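Local atomic coordinates of RabGAP/TBC protein (Chlamydomonas reinhardtii, PDB entry 4P17), a protein that probably acts as a GTPase-activating protein for Rab GTPases in the flagellum, through an all-helical TBC domain. Residues 274-279 with 283-288; 230-233 with 239-242; 204-209 with 264-269. One frame throughout, in Å; residues are numbered along the deposited sequence.

Overall arrangement
The three contacts lie in the C-terminal part of an all-helical chain. Contact 3 packs helix 201-210 on helix 259-271. Contact 2 is nested inside the loop that contact 3 closes, and contact 1 follows contact 3 along the chain. Contacts 2 and 3 have centres about 15 Å apart and touch: Trp-232 CE3 lies 3.8 Å from Ala-265 CB. Contacts 1 and 3 are also about 15 Å apart between centres, and Met-276 CE meets Leu-269 O at 3.5 Å. Contacts 1 and 2 do not touch, with nearest atoms about 7 Å apart. Helix 259-271 therefore links the other two contacts.

Contact 1 (274-279 with 283-288); sequences DNMLRV and GELLMR
Met-276 and Val-279 pack against Leu-285 and Glu-284 across a short helical hairpin. Helix 273-277 leads through a short turn into helix 282-294, in the all-helical TBC fold. The contact is apolar, and no hydrogen bond joins the two segments. Leu-285 reaches Met-276 with its branched end. Leu-285 CG lies 3.8 Å from Met-276 CG, and the two side chains cross at a slant. One methyl, Leu-285 CD1, sits 3.7 Å from Met-276 O. The other methyl, Leu-285 CD2, is 4.0 Å from Met-276 SD. The methionine chain bends at its last torsion (chi3 -68°), and its end leads away from helix 282-294. Replacing Leu-285 with an alanine would probably open a gap beside Met-276 and leave its CG and SD without these apolar partners.

Val-279 uses one methyl, CG1, which stands anti to the backbone N (chi1 178°). This methyl, Val-279 CG1, meets Glu-284 CG at 3.4 Å and also packs against Leu-285 CB. The Val-279 and Glu-284 side chains cross at about a right angle.

In the next shell, Met-276 touches Leu-214 and Leu-285 touches Ile-221, both on helix 212-221. That helix therefore packs against both arms of the hairpin. The Asp-281 carboxylate oxygen OD2 is hydrogen-bonded to Glu-284 N at the start of helix 282-294. In the turn, Val-279 N donates to Met-276 O at 3.0 Å.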
# COMPACT_ATOMS: atom_id res chain seq x y z
N ASP A 274 20.93 -11.77 -0.97
CA ASP A 274 22.07 -12.36 -0.26
C ASP A 274 21.57 -13.15 0.94
O ASP A 274 22.00 -14.29 1.19
CB ASP A 274 23.04 -11.25 0.16
CG ASP A 274 24.12 -11.73 1.11
OD1 ASP A 274 23.81 -11.98 2.30
OD2 ASP A 274 25.29 -11.81 0.68
N ASN A 275 20.64 -12.55 1.67
CA ASN A 275 20.02 -13.17 2.85
C ASN A 275 19.29 -14.49 2.54
O ASN A 275 19.44 -15.49 3.28
CB ASN A 275 19.04 -12.19 3.49
CG ASN A 275 19.67 -10.82 3.74
OD1 ASN A 275 20.01 -10.07 2.81
ND2 ASN A 275 19.80 -10.48 5.01
N MET A 276 18.50 -14.48 1.48
CA MET A 276 17.70 -15.63 1.10
C MET A 276 18.56 -16.80 0.60
O MET A 276 18.21 -17.96 0.81
CB MET A 276 16.67 -15.25 0.03
CG MET A 276 15.39 -14.70 0.61
SD MET A 276 14.21 -14.15 -0.65
CE MET A 276 15.10 -12.75 -1.29
N LEU A 277 19.68 -16.51 -0.03
CA LEU A 277 20.44 -17.57 -0.70
C LEU A 277 21.08 -18.50 0.32
O LEU A 277 21.41 -19.64 -0.01
CB LEU A 277 21.52 -17.01 -1.61
CG LEU A 277 21.04 -16.37 -2.92
CD1 LEU A 277 22.21 -15.69 -3.59
CD2 LEU A 277 20.41 -17.41 -3.85
N ARG A 278 21.24 -18.03 1.55
CA ARG A 278 21.84 -18.85 2.60
C ARG A 278 20.82 -19.71 3.34
O ARG A 278 21.19 -20.47 4.21
CB ARG A 278 22.57 -17.97 3.60
CG ARG A 278 23.73 -17.18 3.01
CD ARG A 278 24.33 -16.22 4.03
NE ARG A 278 23.31 -15.31 4.57
CZ ARG A 278 22.57 -15.55 5.64
NH1 ARG A 278 22.71 -16.68 6.33
NH2 ARG A 278 21.67 -14.66 6.03
N VAL A 279 19.54 -19.64 2.97
CA VAL A 279 18.50 -20.38 3.68
C VAL A 279 18.08 -21.57 2.85
O VAL A 279 17.62 -21.41 1.74
CB VAL A 279 17.27 -19.50 3.99
CG1 VAL A 279 16.18 -20.32 4.67
CG2 VAL A 279 17.66 -18.33 4.86
N GLY A 283 10.00 -23.20 4.15
CA GLY A 283 9.31 -22.58 5.27
C GLY A 283 10.19 -21.57 5.99
O GLY A 283 9.72 -20.48 6.33
N GLU A 284 11.47 -21.90 6.20
CA GLU A 284 12.36 -20.99 6.90
C GLU A 284 12.55 -19.69 6.14
O GLU A 284 12.63 -18.61 6.73
CB GLU A 284 13.71 -21.66 7.12
CG GLU A 284 14.76 -20.78 7.77
CD GLU A 284 14.53 -20.55 9.24
OE1 GLU A 284 13.44 -20.91 9.74
OE2 GLU A 284 15.45 -20.02 9.90
N LEU A 285 12.64 -19.81 4.82
CA LEU A 285 12.90 -18.66 3.99
C LEU A 285 11.73 -17.71 4.07
O LEU A 285 11.92 -16.50 4.15
CB LEU A 285 13.17 -19.09 2.55
CG LEU A 285 13.58 -17.95 1.60
CD1 LEU A 285 14.56 -18.46 0.54
CD2 LEU A 285 12.35 -17.32 0.94
N LEU A 286 10.53 -18.27 4.05
CA LEU A 286 9.31 -17.48 4.21
C LEU A 286 9.33 -16.67 5.50
O LEU A 286 9.17 -15.43 5.48
CB LEU A 286 8.11 -18.40 4.18
CG LEU A 286 6.74 -17.80 4.36
CD1 LEU A 286 6.37 -16.97 3.10
CD2 LEU A 286 5.74 -18.90 4.62
N MET A 287 9.51 -17.35 6.64
CA MET A 287 9.58 -16.64 7.93
C MET A 287 10.68 -15.57 7.96
O MET A 287 10.46 -14.45 8.41
CB MET A 287 9.80 -17.63 9.08
N ARG A 288 11.88 -15.91 7.50
CA ARG A 288 12.98 -14.96 7.51
C ARG A 288 12.72 -13.73 6.61
O ARG A 288 13.01 -12.62 6.98
CB ARG A 288 14.27 -15.65 7.07
CG ARG A 288 14.89 -16.49 8.15

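Contact 2 (230-233 with 239-242); sequences TDWY and VSLP
A water-bridged contact joins helix 226-234 to the loop that follows it, with the Ser-240 side chain set at the edge of the Trp-232 indole. The centre of the contact lies about 8 Å from the centre of the chain, within the TBC domain. No direct hydrogen bond crosses between the two segments. One water does the bridging and is held by three protein atoms. It donates to Asp-231 O at 3.0 Å and accepts from Val-239 N at 3.2 Å. Ser-240 OG is hydrogen-bonded to the same water at 2.8 Å. The water thus ties a helix carbonyl to two consecutive residues of the loop.

Ser-240 also makes the direct contact with the tryptophan. Ser-240 OG lies in the plane of the indole, 3.1 Å from Trp-232 CD1. Trp-232 NE1 is 3.5 Å from Ser-240 OG, but the angle is poor and no hydrogen bond forms. Ser-240 CB lies alongside, 3.5 Å from Trp-232 CD1. The serine OG stands anti to its own carbonyl carbon (chi1 -70°), a setting in which it meets both the water and the indole edge. A loose carbon contact lies beside this, where Asp-231 CB and Val-239 CG2 are 4.3 Å apart.

The tryptophan reaches further into the fold. Its ring meets the Phe-237 ring with the planes at about 40°, and it packs on Ala-265 and Met-268 of helix 259-271. At the far end of the loop, Pro-242 is the N-cap residue of helix 243-256. The contact therefore sits where helix 226-234 turns toward helix 243-256, with helix 259-271 packed against the tryptophan.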
# COMPACT_ATOMS: atom_id res chain seq x y z
N THR A 230 1.78 -13.08 -2.31
CA THR A 230 0.32 -13.04 -2.37
C THR A 230 -0.17 -11.98 -1.43
O THR A 230 -0.89 -11.08 -1.84
CB THR A 230 -0.34 -14.38 -2.01
OG1 THR A 230 -0.13 -15.32 -3.07
CG2 THR A 230 -1.85 -14.20 -1.78
N ASP A 231 0.25 -12.04 -0.16
CA ASP A 231 -0.17 -10.99 0.76
C ASP A 231 0.42 -9.66 0.33
O ASP A 231 -0.17 -8.61 0.58
CB ASP A 231 0.25 -11.30 2.20
CG ASP A 231 -0.53 -12.47 2.80
OD1 ASP A 231 -1.69 -12.74 2.38
OD2 ASP A 231 0.02 -13.13 3.71
N TRP A 232 1.59 -9.66 -0.31
CA TRP A 232 2.17 -8.39 -0.68
C TRP A 232 1.21 -7.70 -1.62
O TRP A 232 0.93 -6.49 -1.51
CB TRP A 232 3.51 -8.54 -1.37
CG TRP A 232 4.63 -8.88 -0.46
CD1 TRP A 232 4.62 -8.93 0.92
CD2 TRP A 232 5.96 -9.21 -0.86
NE1 TRP A 232 5.86 -9.26 1.39
CE2 TRP A 232 6.71 -9.43 0.32
CE3 TRP A 232 6.60 -9.32 -2.10
CZ2 TRP A 232 8.05 -9.79 0.29
CZ3 TRP A 232 7.94 -9.68 -2.12
CH2 TRP A 232 8.64 -9.92 -0.93
N TYR A 233 0.72 -8.47 -2.57
CA TYR A 233 -0.08 -7.94 -3.63
C TYR A 233 -1.50 -7.62 -3.17
O TYR A 233 -2.00 -6.50 -3.37
CB TYR A 233 -0.14 -8.94 -4.73
CG TYR A 233 1.10 -9.06 -5.57
CD1 TYR A 233 2.12 -8.14 -5.51
CD2 TYR A 233 1.21 -10.11 -6.46
CE1 TYR A 233 3.22 -8.26 -6.35
CE2 TYR A 233 2.28 -10.24 -7.27
CZ TYR A 233 3.28 -9.33 -7.23
OH TYR A 233 4.33 -9.51 -8.12
N VAL A 239 0.33 -5.32 5.29
CA VAL A 239 0.59 -6.23 6.41
C VAL A 239 2.03 -6.75 6.41
O VAL A 239 2.34 -7.70 7.12
CB VAL A 239 -0.35 -7.45 6.42
CG1 VAL A 239 -1.83 -7.01 6.28
CG2 VAL A 239 -0.02 -8.41 5.32
N SER A 240 2.90 -6.14 5.61
CA SER A 240 4.21 -6.69 5.35
C SER A 240 5.34 -5.73 5.65
O SER A 240 6.39 -6.14 6.14
CB SER A 240 4.28 -7.14 3.90
OG SER A 240 3.46 -8.28 3.72
N LEU A 241 5.11 -4.44 5.37
CA LEU A 241 6.17 -3.44 5.48
C LEU A 241 5.83 -2.38 6.52
O LEU A 241 4.65 -2.21 6.86
CB LEU A 241 6.41 -2.76 4.13
CG LEU A 241 6.59 -3.57 2.85
CD1 LEU A 241 6.86 -2.64 1.67
CD2 LEU A 241 7.71 -4.63 2.97
N PRO A 242 6.85 -1.69 7.06
CA PRO A 242 6.59 -0.55 7.93
C PRO A 242 5.71 0.46 7.24
O PRO A 242 5.82 0.64 6.04
CB PRO A 242 7.97 0.03 8.19
CG PRO A 242 8.87 -1.15 8.08
CD PRO A 242 8.30 -1.96 6.95
O HOH W 1 1.20 -6.98 2.71

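Contact 3 (204-209 with 264-269); sequences DELIGT and VALAML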
# COMPACT_ATOMS: atom_id res chain seq x y z
N ASP A 204 7.82 -13.88 -11.13
CA ASP A 204 8.64 -15.08 -11.34
C ASP A 204 9.56 -14.87 -12.55
O ASP A 204 10.71 -15.29 -12.55
CB ASP A 204 7.75 -16.31 -11.54
CG ASP A 204 8.50 -17.63 -11.37
OD1 ASP A 204 9.41 -17.75 -10.50
OD2 ASP A 204 8.17 -18.57 -12.11
N GLU A 205 9.07 -14.20 -13.59
CA GLU A 205 9.90 -13.92 -14.75
C GLU A 205 11.01 -13.01 -14.33
O GLU A 205 12.19 -13.26 -14.64
CB GLU A 205 9.11 -13.27 -15.89
CG GLU A 205 9.97 -12.96 -17.12
CD GLU A 205 10.45 -14.23 -17.83
OE1 GLU A 205 9.76 -15.26 -17.74
OE2 GLU A 205 11.53 -14.19 -18.46
N LEU A 206 10.66 -11.93 -13.62
CA LEU A 206 11.68 -10.99 -13.21
C LEU A 206 12.74 -11.63 -12.33
O LEU A 206 13.89 -11.27 -12.43
CB LEU A 206 11.05 -9.81 -12.48
CG LEU A 206 10.30 -8.87 -13.42
CD1 LEU A 206 9.34 -7.95 -12.60
CD2 LEU A 206 11.29 -8.06 -14.22
N ILE A 207 12.33 -12.56 -11.48
CA ILE A 207 13.29 -13.26 -10.62
C ILE A 207 14.27 -14.01 -11.52
O ILE A 207 15.49 -13.95 -11.33
CB ILE A 207 12.57 -14.23 -9.63
CG1 ILE A 207 11.83 -13.44 -8.55
CG2 ILE A 207 13.56 -15.21 -8.93
CD1 ILE A 207 10.83 -14.27 -7.79
N GLY A 208 13.73 -14.72 -12.52
CA GLY A 208 14.57 -15.53 -13.38
C GLY A 208 15.53 -14.69 -14.22
O GLY A 208 16.68 -15.08 -14.48
N THR A 209 15.07 -13.52 -14.64
CA THR A 209 15.86 -12.62 -15.47
C THR A 209 16.88 -11.79 -14.68
O THR A 209 18.06 -11.73 -15.04
CB THR A 209 14.95 -11.66 -16.26
OG1 THR A 209 14.19 -10.86 -15.35
CG2 THR A 209 14.03 -12.43 -17.08
N VAL A 264 8.04 -3.31 -6.98
CA VAL A 264 8.48 -3.20 -5.59
C VAL A 264 8.77 -4.62 -5.03
O VAL A 264 9.70 -4.84 -4.27
CB VAL A 264 7.44 -2.46 -4.74
CG1 VAL A 264 7.79 -2.51 -3.25
CG2 VAL A 264 7.38 -1.02 -5.18
N ALA A 265 7.96 -5.58 -5.41
CA ALA A 265 8.18 -6.95 -4.98
C ALA A 265 9.55 -7.45 -5.43
O ALA A 265 10.30 -8.05 -4.64
CB ALA A 265 7.08 -7.81 -5.52
N LEU A 266 9.90 -7.18 -6.69
CA LEU A 266 11.21 -7.60 -7.21
C LEU A 266 12.31 -6.89 -6.43
O LEU A 266 13.33 -7.51 -6.08
CB LEU A 266 11.37 -7.29 -8.71
CG LEU A 266 12.74 -7.76 -9.20
CD1 LEU A 266 12.77 -9.29 -9.26
CD2 LEU A 266 13.08 -7.15 -10.50
N ALA A 267 12.11 -5.60 -6.15
CA ALA A 267 13.12 -4.83 -5.42
C ALA A 267 13.36 -5.44 -4.04
O ALA A 267 14.49 -5.51 -3.59
CB ALA A 267 12.70 -3.37 -5.31
N MET A 268 12.30 -5.87 -3.37
CA MET A 268 12.46 -6.55 -2.09
C MET A 268 13.31 -7.79 -2.19
O MET A 268 14.13 -8.06 -1.32
CB MET A 268 11.11 -6.93 -1.52
CG MET A 268 10.30 -5.78 -1.08
SD MET A 268 10.90 -5.03 0.43
CE MET A 268 10.90 -6.39 1.59
N LEU A 269 13.10 -8.56 -3.25
CA LEU A 269 13.86 -9.78 -3.44
C LEU A 269 15.31 -9.47 -3.80
O LEU A 269 16.21 -10.21 -3.40
CB LEU A 269 13.21 -10.64 -4.51
CG LEU A 269 11.77 -11.08 -4.17
CD1 LEU A 269 11.13 -11.93 -5.28
CD2 LEU A 269 11.73 -11.84 -2.85
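Leu-206 and Ile-207 meet Leu-266 and Leu-269 in a buried apolar contact between two helices. Leu-266 comes in with both of its methyls. Leu-266 CD1 lies 3.7 Å from Leu-206 CB, and Leu-266 CD2 lies 3.9 Å from that CB. The Leu-266 CG is anti to the backbone N (chi1 -180°), and the fork it carries straddles that CB. Leu-266 CD1 is also 4.0 Å from Ile-207 N. Further along, the tip of Ile-207 meets one methyl of Leu-269. Ile-207 CD1 and Leu-269 CD1 are 3.4 Å apart, tighter than usual for two carbons.

The contact packs helix 201-210 on helix 259-271 within the all-helical TBC domain. The axes of the two short segments approach to 10.0 Å and cross at -39°, running in roughly the same direction. Leu-203, one turn before Ile-207, extends the apolar face by touching Ala-265, Leu-266 and Leu-269. Trp-232 of helix 226-234 packs on Leu-269 too.

No hydrogen bond crosses between the segments. Within helix 201-210, Gly-208 N donates to Asp-204 O at 3.1 Å, and Asp-204 OD1 is hydrogen-bonded to Gln-215 NE2 of helix 212-221.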